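Local coordinates for leucine aminopeptidase 2, chloroplastic (Streptomyces sp. BC16019, PDB 5LHK), which probably removes unsubstituted N-terminal amino acids from peptides as a manganese-binding aminopeptidase of the M17 family, at residues Lys261-Asp266 against Asp343-Val348; Ile339-Asn344 against Val432-Arg437; Val369-Leu374 against Ala459-Ala464; Thr375-His380 against Gly439-Ala444. One frame throughout, in Å; residues are numbered along the deposited sequence.

All four contacts lie in the catalytic domain. Contacts 1 and 3 reach the same mixed sheet, where strands 255-263 and 367-372 are parallel neighbours and 458-462 follows beside 367-372. Contact 1 closes before contacts 3 and 4 open, and contact 4 is nested in the loop that contact 3 closes. Contact 2 shares Asp343 and Asn344 with contact 1, their centres about 12 Å apart. Helix 440-449 of contact 4 leads into strand 458-462 of contact 3. Contacts 2 and 3 have centres about 18 Å apart and do not touch. Contact 1 holds most of the two-manganese site, contact 2 shares one of its ligands, and contacts 3 and 4 pack beside it.

Contact 1 of 4, residues Lys261-Asp266 against Asp343-Val348; sequences KGVTFD and DNEGRV. With MN (manganese (II) ion), chain C; MN (manganese (II) ion), chain B; BCT (bicarbonate ion), chain D.
Asp266 and Glu345 meet from the two segments across a pair of manganese ions. Asp266 OD2 bridges them, at 2.1 Å from the chain C ion and 2.4 Å from the chain B ion; its other oxygen, OD1, accepts from Asn316 ND2. Glu345 spans the same pair with separate oxygens, OE1 at 2.2 Å from the chain C ion and OE2 at 2.1 Å from the chain B ion. Its CG sits between the backbone N and the carbonyl carbon (chi1 85°), and a bend at chi2 turns the carboxylate to the metals. Asp343 grips the chain C ion with OD1 and its backbone O. Its carboxylate plane stands 73° from that of Asp266. Lys261 crosses Glu345 at about a right angle. Its extended chain passes Gly346, CE at 3.6 Å from CA, and brings NZ to 2.4 Å from the chain B ion. Asp284 completes the chain B site, and Lys273 forms a salt bridge with Asp343 OD2. Arg347 points away from Lys261-Asp266 and holds the bicarbonate in plane at the edge of its guanidinium. NE meets O3 at 2.8 Å, almost straight at 176°, and NH2 meets O1 at 2.8 Å. An alanine here would remove both bonds, and the anion would probably be left to turn on the backbone N-H groups of Gly346 and Arg347. This is the two-metal site of an M17 aminopeptidase. Water 1 binds both metals and donates to bicarbonate O2, an arrangement consistent with the activated water and general base proposed for related enzymes.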
# COMPACT_ATOMS: atom_id res chain seq x y z
N LYS A 261 -1.74 19.87 25.39
CA LYS A 261 -2.57 18.84 24.78
C LYS A 261 -2.42 17.52 25.54
O LYS A 261 -1.34 16.94 25.59
CB LYS A 261 -2.17 18.64 23.32
CG LYS A 261 -2.94 17.52 22.62
CD LYS A 261 -2.31 17.17 21.30
CE LYS A 261 -2.95 15.93 20.70
NZ LYS A 261 -2.36 15.64 19.36
N GLY A 262 -3.53 17.04 26.11
CA GLY A 262 -3.55 15.83 26.92
C GLY A 262 -4.39 14.70 26.35
O GLY A 262 -5.25 14.15 27.02
N VAL A 263 -4.15 14.33 25.10
CA VAL A 263 -4.82 13.17 24.54
C VAL A 263 -4.09 11.95 25.09
O VAL A 263 -2.96 11.65 24.70
CB VAL A 263 -4.84 13.19 23.00
CG1 VAL A 263 -5.48 11.92 22.44
CG2 VAL A 263 -5.63 14.41 22.51
N THR A 264 -4.73 11.28 26.04
CA THR A 264 -4.08 10.21 26.78
C THR A 264 -3.89 8.97 25.92
O THR A 264 -3.01 8.17 26.20
CB THR A 264 -4.84 9.85 28.05
OG1 THR A 264 -6.18 9.44 27.73
CG2 THR A 264 -4.86 11.05 28.99
N PHE A 265 -4.72 8.83 24.89
CA PHE A 265 -4.57 7.77 23.91
C PHE A 265 -5.17 8.22 22.59
O PHE A 265 -6.37 8.49 22.51
CB PHE A 265 -5.28 6.50 24.38
CG PHE A 265 -5.06 5.32 23.47
CD1 PHE A 265 -3.81 4.72 23.39
CD2 PHE A 265 -6.10 4.84 22.68
CE1 PHE A 265 -3.60 3.64 22.53
CE2 PHE A 265 -5.90 3.77 21.82
CZ PHE A 265 -4.65 3.16 21.75
N ASP A 266 -4.32 8.31 21.57
CA ASP A 266 -4.76 8.70 20.23
C ASP A 266 -4.74 7.52 19.27
O ASP A 266 -3.73 7.25 18.64
CB ASP A 266 -3.88 9.84 19.72
CG ASP A 266 -4.41 10.46 18.43
OD1 ASP A 266 -5.54 10.11 18.00
OD2 ASP A 266 -3.69 11.32 17.85
N ASP A 343 -8.18 11.97 12.97
CA ASP A 343 -6.84 11.88 13.55
C ASP A 343 -6.13 13.24 13.71
O ASP A 343 -5.04 13.29 14.29
CB ASP A 343 -5.95 10.92 12.76
CG ASP A 343 -4.83 10.32 13.60
OD1 ASP A 343 -4.81 10.50 14.85
OD2 ASP A 343 -3.96 9.63 13.02
N ASN A 344 -6.72 14.31 13.19
CA ASN A 344 -6.25 15.66 13.51
C ASN A 344 -7.12 16.25 14.62
O ASN A 344 -7.70 17.33 14.48
CB ASN A 344 -6.22 16.55 12.27
CG ASN A 344 -5.04 16.24 11.35
OD1 ASN A 344 -4.32 15.27 11.55
ND2 ASN A 344 -4.85 17.05 10.32
N GLU A 345 -7.17 15.52 15.72
CA GLU A 345 -8.06 15.82 16.83
C GLU A 345 -7.49 16.85 17.78
O GLU A 345 -8.25 17.60 18.39
CB GLU A 345 -8.43 14.53 17.58
CG GLU A 345 -7.46 14.06 18.68
CD GLU A 345 -6.08 13.67 18.20
OE1 GLU A 345 -5.96 13.25 17.03
OE2 GLU A 345 -5.11 13.77 18.99
N GLY A 346 -6.17 16.88 17.95
CA GLY A 346 -5.54 17.76 18.94
C GLY A 346 -5.84 19.24 18.75
O GLY A 346 -6.11 19.96 19.72
N ARG A 347 -5.80 19.70 17.50
CA ARG A 347 -6.04 21.12 17.21
C ARG A 347 -7.49 21.51 17.56
O ARG A 347 -7.75 22.62 18.03
CB ARG A 347 -5.68 21.46 15.76
CG ARG A 347 -6.60 20.86 14.69
CD ARG A 347 -5.96 20.86 13.31
NE ARG A 347 -4.85 19.91 13.24
CZ ARG A 347 -4.00 19.77 12.23
NH1 ARG A 347 -4.11 20.52 11.13
NH2 ARG A 347 -3.01 18.88 12.32
N VAL A 348 -8.40 20.56 17.36
CA VAL A 348 -9.81 20.74 17.63
C VAL A 348 -10.05 20.83 19.15
O VAL A 348 -10.82 21.66 19.63
CB VAL A 348 -10.64 19.60 16.98
CG1 VAL A 348 -12.12 19.64 17.40
CG2 VAL A 348 -10.50 19.66 15.46
MN MN C . -4.26 12.25 16.00
MN MN B . -3.10 13.49 18.59
C BCT D . -3.79 17.22 15.49
O1 BCT D . -3.03 17.12 14.52
O2 BCT D . -3.81 16.40 16.44
O3 BCT D . -4.61 18.28 15.45
O HOH W 1 -2.75 13.96 16.45
O HOH W 2 -2.07 12.11 14.69

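Contact 2 of 4, residues Ile339-Asn344 against Val432-Arg437; sequences ITHTDN and VNCSHR. With MN (manganese (II) ion), chain C.
Asn433 reaches into the loop Ile339-Asn344 with both ends of its amide, and the contact is tightest there. OD1 accepts from Thr340 N at 2.8 Å, and weakly from His341 N. ND2 donates to His341 O at 2.8 Å and to Asn344 O at 3.0 Å, the amide nitrogen standing above the carbonyl plane of Asn344. The chi1 of 77° puts the Asn433 amide between its own backbone N and carbonyl carbon, facing the loop. Asn344 answers the grip: its ND2 lies 2.9 Å from Asn433 O, on a lone pair and in both planes, fairly straight at 160°. Thr340 OG1 donates to Cys434 O at 2.6 Å, while its CG2 packs on Val432. With a leucine in place of Asn433, the carbonyls of His341 and Asn344 and the N-H of Thr340 would probably lose this partner and the loop would be freer to shift. The other side is looser and partly exposed. His436 sets its ring edge, NE2, 3.5 Å from Thr340 O, but the rings meet loosely, His436 CE1 4.1 Å from His341 CD2. Cys434 SG lies over the centre of the His436 ring, and Arg278 of a neighbouring subunit packs on that ring. His341 to Asn344 form a type I beta turn. It presents Asp343, a ligand of the chain C manganese, and leads into helix 345-358.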
# COMPACT_ATOMS: atom_id res chain seq x y z
N ILE A 339 -14.69 18.53 10.48
CA ILE A 339 -13.77 17.45 10.81
C ILE A 339 -13.55 16.64 9.54
O ILE A 339 -14.33 15.76 9.23
CB ILE A 339 -14.36 16.55 11.93
CG1 ILE A 339 -14.64 17.38 13.20
CG2 ILE A 339 -13.44 15.37 12.24
CD1 ILE A 339 -13.42 18.03 13.84
N THR A 340 -12.50 16.95 8.79
CA THR A 340 -12.21 16.20 7.55
C THR A 340 -11.34 14.95 7.77
O THR A 340 -11.24 14.11 6.88
CB THR A 340 -11.54 17.12 6.51
OG1 THR A 340 -10.41 17.77 7.10
CG2 THR A 340 -12.54 18.17 5.99
N HIS A 341 -10.73 14.85 8.95
CA HIS A 341 -9.90 13.71 9.34
C HIS A 341 -9.91 13.63 10.88
O HIS A 341 -9.47 14.57 11.55
CB HIS A 341 -8.47 13.89 8.80
CG HIS A 341 -7.69 12.61 8.72
ND1 HIS A 341 -7.40 11.85 9.82
CD2 HIS A 341 -7.14 11.97 7.66
CE1 HIS A 341 -6.70 10.79 9.46
NE2 HIS A 341 -6.53 10.84 8.15
N THR A 342 -10.40 12.51 11.44
CA THR A 342 -10.58 12.41 12.89
C THR A 342 -9.26 12.29 13.67
O THR A 342 -9.24 12.45 14.90
CB THR A 342 -11.55 11.28 13.33
OG1 THR A 342 -10.98 9.98 13.08
CG2 THR A 342 -12.87 11.39 12.62
N ASP A 343 -8.18 11.97 12.97
CA ASP A 343 -6.84 11.88 13.55
C ASP A 343 -6.13 13.24 13.71
O ASP A 343 -5.04 13.29 14.29
CB ASP A 343 -5.95 10.92 12.76
CG ASP A 343 -4.83 10.32 13.60
OD1 ASP A 343 -4.81 10.50 14.85
OD2 ASP A 343 -3.96 9.63 13.02
N ASN A 344 -6.72 14.31 13.19
CA ASN A 344 -6.25 15.66 13.51
C ASN A 344 -7.12 16.25 14.62
O ASN A 344 -7.70 17.33 14.48
CB ASN A 344 -6.22 16.55 12.27
CG ASN A 344 -5.04 16.24 11.35
OD1 ASN A 344 -4.32 15.27 11.55
ND2 ASN A 344 -4.85 17.05 10.32
N VAL A 432 -11.29 23.78 8.08
CA VAL A 432 -11.09 22.33 8.24
C VAL A 432 -9.99 22.02 9.25
O VAL A 432 -9.11 22.84 9.50
CB VAL A 432 -10.77 21.60 6.90
CG1 VAL A 432 -11.89 21.80 5.90
CG2 VAL A 432 -9.43 22.04 6.29
N ASN A 433 -10.04 20.83 9.83
CA ASN A 433 -8.94 20.33 10.66
C ASN A 433 -7.89 19.55 9.89
O ASN A 433 -6.92 19.10 10.48
CB ASN A 433 -9.47 19.52 11.85
CG ASN A 433 -9.92 18.11 11.47
OD1 ASN A 433 -10.36 17.85 10.34
ND2 ASN A 433 -9.83 17.20 12.42
N CYS A 434 -8.10 19.36 8.59
CA CYS A 434 -7.14 18.63 7.75
C CYS A 434 -7.38 18.99 6.28
O CYS A 434 -8.50 18.87 5.78
CB CYS A 434 -7.27 17.12 7.96
SG CYS A 434 -6.20 16.12 6.89
N SER A 435 -6.33 19.45 5.61
CA SER A 435 -6.40 19.81 4.20
C SER A 435 -6.17 18.64 3.25
O SER A 435 -6.44 18.75 2.06
CB SER A 435 -5.34 20.86 3.89
OG SER A 435 -4.05 20.32 4.11
N HIS A 436 -5.62 17.54 3.78
CA HIS A 436 -5.06 16.44 3.00
C HIS A 436 -4.00 16.91 1.99
O HIS A 436 -3.80 16.26 0.97
CB HIS A 436 -6.13 15.62 2.27
CG HIS A 436 -7.33 15.27 3.11
ND1 HIS A 436 -7.41 14.12 3.85
CD2 HIS A 436 -8.50 15.92 3.29
CE1 HIS A 436 -8.57 14.08 4.48
NE2 HIS A 436 -9.25 15.16 4.15
N ARG A 437 -3.33 18.02 2.29
CA ARG A 437 -2.24 18.51 1.48
C ARG A 437 -0.99 18.61 2.33
O ARG A 437 -1.03 18.53 3.56
CB ARG A 437 -2.60 19.86 0.89
CG ARG A 437 -3.88 19.82 0.07
CD ARG A 437 -3.82 20.73 -1.13
NE ARG A 437 -5.14 20.92 -1.74
CZ ARG A 437 -5.65 22.09 -2.14
NH1 ARG A 437 -4.98 23.25 -2.04
NH2 ARG A 437 -6.88 22.11 -2.67
MN MN C . -4.26 12.25 16.00
O HOH W 1 -2.75 13.96 16.45
O HOH W 2 -2.07 12.11 14.69

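Contact 3 of 4, residues Val369-Leu374 against Ala459-Ala464; sequences VDVATL and AHLDIA
Asp370 and His460 are paired across two parallel strands, 369-372 and 459-462, whose axes come within 4.7 Å. Asp370 CG lies between its backbone N and carbonyl carbon (chi1 81°), which swings the carboxylate across to the neighbouring strand. His460 has CG anti to the backbone N and offers ND1 to it. The bond from ND1 to Asp370 OD1 is 2.6 Å and uses the syn lone pair. Ring and carboxylate are turned 33° apart. Asp370 OD2 is held by Trp458 NE1. Leu374 crosses His460 at about a right angle, CD2 3.7 Å from His460 CE1. Asp462 stands on the same face of the sheet as His460. Its OD1 takes the N-H of Leu374 at 3.2 Å from above the carboxylate plane, and Thr375 N as well. The other face, with Val369, Val371, Ala459 and Leu461, is apolar. Val371 sends its two methyls different ways: CG2 meets Leu461 CD2 at 4.1 Å, and CG1 is reached by CD1 of Ile463, just past the strand, at 3.6 Å. Val369 CG1 packs on Leu461 CD1. Between the faces, four backbone bonds tie the strands, alternating from one to the other, from Asp370 N with Ala459 O to Ile463 N with Ala372 O. Thr373 then centres an inverse gamma turn and bonds by OG1 to Asp284, a manganese ligand. The buried Asp370 would probably polarise the imidazole of His460 and favour a proton on ND1. The Thr373 bond links the strand end to the chain B metal site.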
# COMPACT_ATOMS: atom_id res chain seq x y z
N VAL A 369 1.25 30.20 25.89
CA VAL A 369 2.15 29.25 25.20
C VAL A 369 1.46 27.90 25.22
O VAL A 369 1.06 27.43 26.30
CB VAL A 369 3.50 29.12 25.91
CG1 VAL A 369 4.38 28.05 25.27
CG2 VAL A 369 4.21 30.47 25.90
N ASP A 370 1.27 27.30 24.05
CA ASP A 370 0.73 25.94 23.99
C ASP A 370 1.82 24.94 23.63
O ASP A 370 2.76 25.27 22.89
CB ASP A 370 -0.49 25.83 23.07
CG ASP A 370 -0.13 25.72 21.62
OD1 ASP A 370 0.35 24.65 21.20
OD2 ASP A 370 -0.33 26.70 20.88
N VAL A 371 1.71 23.74 24.19
CA VAL A 371 2.66 22.66 23.96
C VAL A 371 1.84 21.44 23.59
O VAL A 371 0.88 21.09 24.30
CB VAL A 371 3.53 22.39 25.21
CG1 VAL A 371 4.64 21.40 24.89
CG2 VAL A 371 4.13 23.70 25.73
N ALA A 372 2.20 20.80 22.49
CA ALA A 372 1.38 19.74 21.91
C ALA A 372 2.19 18.79 21.03
O ALA A 372 2.98 19.22 20.19
CB ALA A 372 0.26 20.37 21.11
N THR A 373 1.98 17.50 21.23
CA THR A 373 2.42 16.47 20.27
C THR A 373 1.42 16.46 19.11
O THR A 373 0.57 15.56 18.99
CB THR A 373 2.48 15.09 20.95
OG1 THR A 373 1.21 14.82 21.58
CG2 THR A 373 3.59 15.07 22.02
N LEU A 374 1.50 17.49 18.27
CA LEU A 374 0.35 17.84 17.41
C LEU A 374 0.39 17.21 16.02
O LEU A 374 -0.60 16.69 15.54
CB LEU A 374 0.22 19.37 17.28
CG LEU A 374 -1.15 19.88 16.79
CD1 LEU A 374 -2.27 19.54 17.77
CD2 LEU A 374 -1.08 21.38 16.55
N ALA A 459 2.72 31.68 21.66
CA ALA A 459 3.68 30.78 21.03
C ALA A 459 3.15 29.36 21.07
O ALA A 459 2.45 28.99 22.02
CB ALA A 459 5.04 30.86 21.71
N HIS A 460 3.48 28.59 20.03
CA HIS A 460 3.02 27.21 19.88
C HIS A 460 4.23 26.31 19.69
O HIS A 460 5.06 26.57 18.83
CB HIS A 460 2.08 27.14 18.69
CG HIS A 460 1.89 25.76 18.12
ND1 HIS A 460 1.51 24.69 18.88
CD2 HIS A 460 1.98 25.31 16.85
CE1 HIS A 460 1.38 23.62 18.11
NE2 HIS A 460 1.67 23.97 16.87
N LEU A 461 4.31 25.26 20.52
CA LEU A 461 5.42 24.31 20.50
C LEU A 461 4.87 22.96 20.08
O LEU A 461 4.09 22.35 20.82
CB LEU A 461 6.05 24.20 21.88
CG LEU A 461 7.09 25.24 22.31
CD1 LEU A 461 6.57 26.64 22.10
CD2 LEU A 461 7.47 25.01 23.77
N ASP A 462 5.28 22.50 18.90
CA ASP A 462 4.86 21.21 18.36
C ASP A 462 6.02 20.24 18.56
O ASP A 462 7.07 20.40 17.96
CB ASP A 462 4.52 21.36 16.88
CG ASP A 462 3.84 20.14 16.28
OD1 ASP A 462 3.87 19.02 16.86
OD2 ASP A 462 3.27 20.32 15.19
N ILE A 463 5.80 19.23 19.40
CA ILE A 463 6.87 18.39 19.94
C ILE A 463 6.58 16.91 19.77
O ILE A 463 7.11 16.08 20.52
CB ILE A 463 7.09 18.69 21.45
CG1 ILE A 463 5.84 18.34 22.30
CG2 ILE A 463 7.43 20.16 21.64
CD1 ILE A 463 6.12 18.26 23.78
N ALA A 464 5.76 16.56 18.78
CA ALA A 464 5.34 15.17 18.55
C ALA A 464 6.52 14.22 18.49
O ALA A 464 6.57 13.25 19.23
CB ALA A 464 4.52 15.05 17.27

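Contact 4 of 4, residues Thr375-His380 against Gly439-Ala444; sequences TSAAVH and GDTIQA
The carboxylate of Asp440 is the flat group that meets Thr375-His380. Thr375 OG1 lies off its plane, 3.7 Å from Asp440 OD2. Water 3 donates to OD2 at 2.8 Å and accepts from Ala377 N at 3.0 Å, so it joins the two segments. Asp440 has CG anti to its backbone N (chi1 -175°), which carries OD2 to this water. OD1 is turned to Arg347 in a salt bridge. Beside it, Thr441 packs against the start of helix 378-382. Its CG2 lies 3.7 Å from Ala378 CB, and its OG1 is 3.5 Å from Ala377 CB. The hydroxyl also comes to 2.8 Å of Ala378 N, but at a poor angle for a hydrogen bond. The nearness of Thr375 CG2 to the same oxygen is doubtful in the model. Ala444, one turn further along its helix, sets CB 3.7 Å from Thr375 OG1. Small residues thus let the two chain pieces approach closely: Ala378 and Thr441 have their CA atoms 5.6 Å apart. Thr375 N bonds to Asp462 OD1, which ties the loop to the sheet. Beyond this, His380 stacks on His380 of a neighbouring subunit and meets His438 of that subunit edge-to-face. Gly439 is the N-cap of helix 440-449. The arrangement brings two helix starts together at the rim of the active site, next to the bicarbonate and at a subunit interface of the hexamer.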
# COMPACT_ATOMS: atom_id res chain seq x y z
N THR A 375 1.55 17.23 15.41
CA THR A 375 1.64 16.99 13.98
C THR A 375 2.69 15.92 13.67
O THR A 375 3.74 15.86 14.29
CB THR A 375 1.94 18.35 13.31
OG1 THR A 375 0.71 19.11 13.24
CG2 THR A 375 2.38 18.21 12.02
N SER A 376 2.39 15.08 12.70
CA SER A 376 3.35 14.09 12.22
C SER A 376 4.11 14.55 10.98
O SER A 376 5.05 13.89 10.60
CB SER A 376 2.61 12.79 11.92
OG SER A 376 1.48 13.09 11.13
N ALA A 377 3.68 15.63 10.33
CA ALA A 377 4.36 16.13 9.12
C ALA A 377 5.73 16.77 9.38
O ALA A 377 6.63 16.65 8.55
CB ALA A 377 3.46 17.11 8.38
N ALA A 378 5.88 17.43 10.53
CA ALA A 378 7.09 18.19 10.90
C ALA A 378 8.34 17.34 10.80
O ALA A 378 9.29 17.66 10.08
CB ALA A 378 6.95 18.72 12.33
N VAL A 379 8.28 16.22 11.52
CA VAL A 379 9.37 15.27 11.64
C VAL A 379 10.00 14.91 10.28
O VAL A 379 11.21 14.70 10.21
CB VAL A 379 8.93 14.00 12.41
CG1 VAL A 379 7.99 13.15 11.58
CG2 VAL A 379 10.11 13.19 12.88
N HIS A 380 9.20 14.89 9.21
CA HIS A 380 9.72 14.57 7.87
C HIS A 380 10.85 15.50 7.48
O HIS A 380 11.87 15.05 6.97
CB HIS A 380 8.62 14.62 6.81
CG HIS A 380 7.65 13.49 6.89
ND1 HIS A 380 7.74 12.37 6.08
CD2 HIS A 380 6.57 13.29 7.68
CE1 HIS A 380 6.76 11.54 6.37
NE2 HIS A 380 6.04 12.07 7.35
N GLY A 439 2.06 20.41 4.21
CA GLY A 439 2.16 21.63 5.03
C GLY A 439 1.30 21.65 6.28
O GLY A 439 1.01 22.73 6.81
N ASP A 440 0.93 20.46 6.77
CA ASP A 440 0.02 20.37 7.91
C ASP A 440 0.58 20.95 9.21
O ASP A 440 -0.19 21.45 10.04
CB ASP A 440 -0.45 18.93 8.14
CG ASP A 440 -1.50 18.83 9.23
OD1 ASP A 440 -2.55 19.48 9.10
OD2 ASP A 440 -1.28 18.12 10.23
N THR A 441 1.90 20.87 9.41
CA THR A 441 2.54 21.44 10.61
C THR A 441 2.29 22.94 10.70
O THR A 441 1.90 23.44 11.75
CB THR A 441 4.05 21.14 10.64
OG1 THR A 441 4.26 19.72 10.58
CG2 THR A 441 4.73 21.70 11.90
N ILE A 442 2.49 23.62 9.58
CA ILE A 442 2.22 25.05 9.46
C ILE A 442 0.71 25.33 9.51
O ILE A 442 0.27 26.26 10.20
CB ILE A 442 2.87 25.63 8.18
CG1 ILE A 442 4.41 25.51 8.32
CG2 ILE A 442 2.41 27.07 7.93
CD1 ILE A 442 5.22 26.13 7.21
N GLN A 443 -0.07 24.52 8.80
CA GLN A 443 -1.52 24.69 8.79
C GLN A 443 -2.11 24.54 10.19
O GLN A 443 -2.99 25.31 10.58
CB GLN A 443 -2.21 23.73 7.83
CG GLN A 443 -1.90 24.01 6.36
CD GLN A 443 -2.05 22.78 5.49
OE1 GLN A 443 -2.84 21.88 5.80
NE2 GLN A 443 -1.30 22.73 4.38
N ALA A 444 -1.60 23.58 10.95
CA ALA A 444 -2.06 23.35 12.32
C ALA A 444 -1.79 24.56 13.22
O ALA A 444 -2.63 24.90 14.04
CB ALA A 444 -1.43 22.10 12.91
O HOH W 3 0.74 16.14 10.24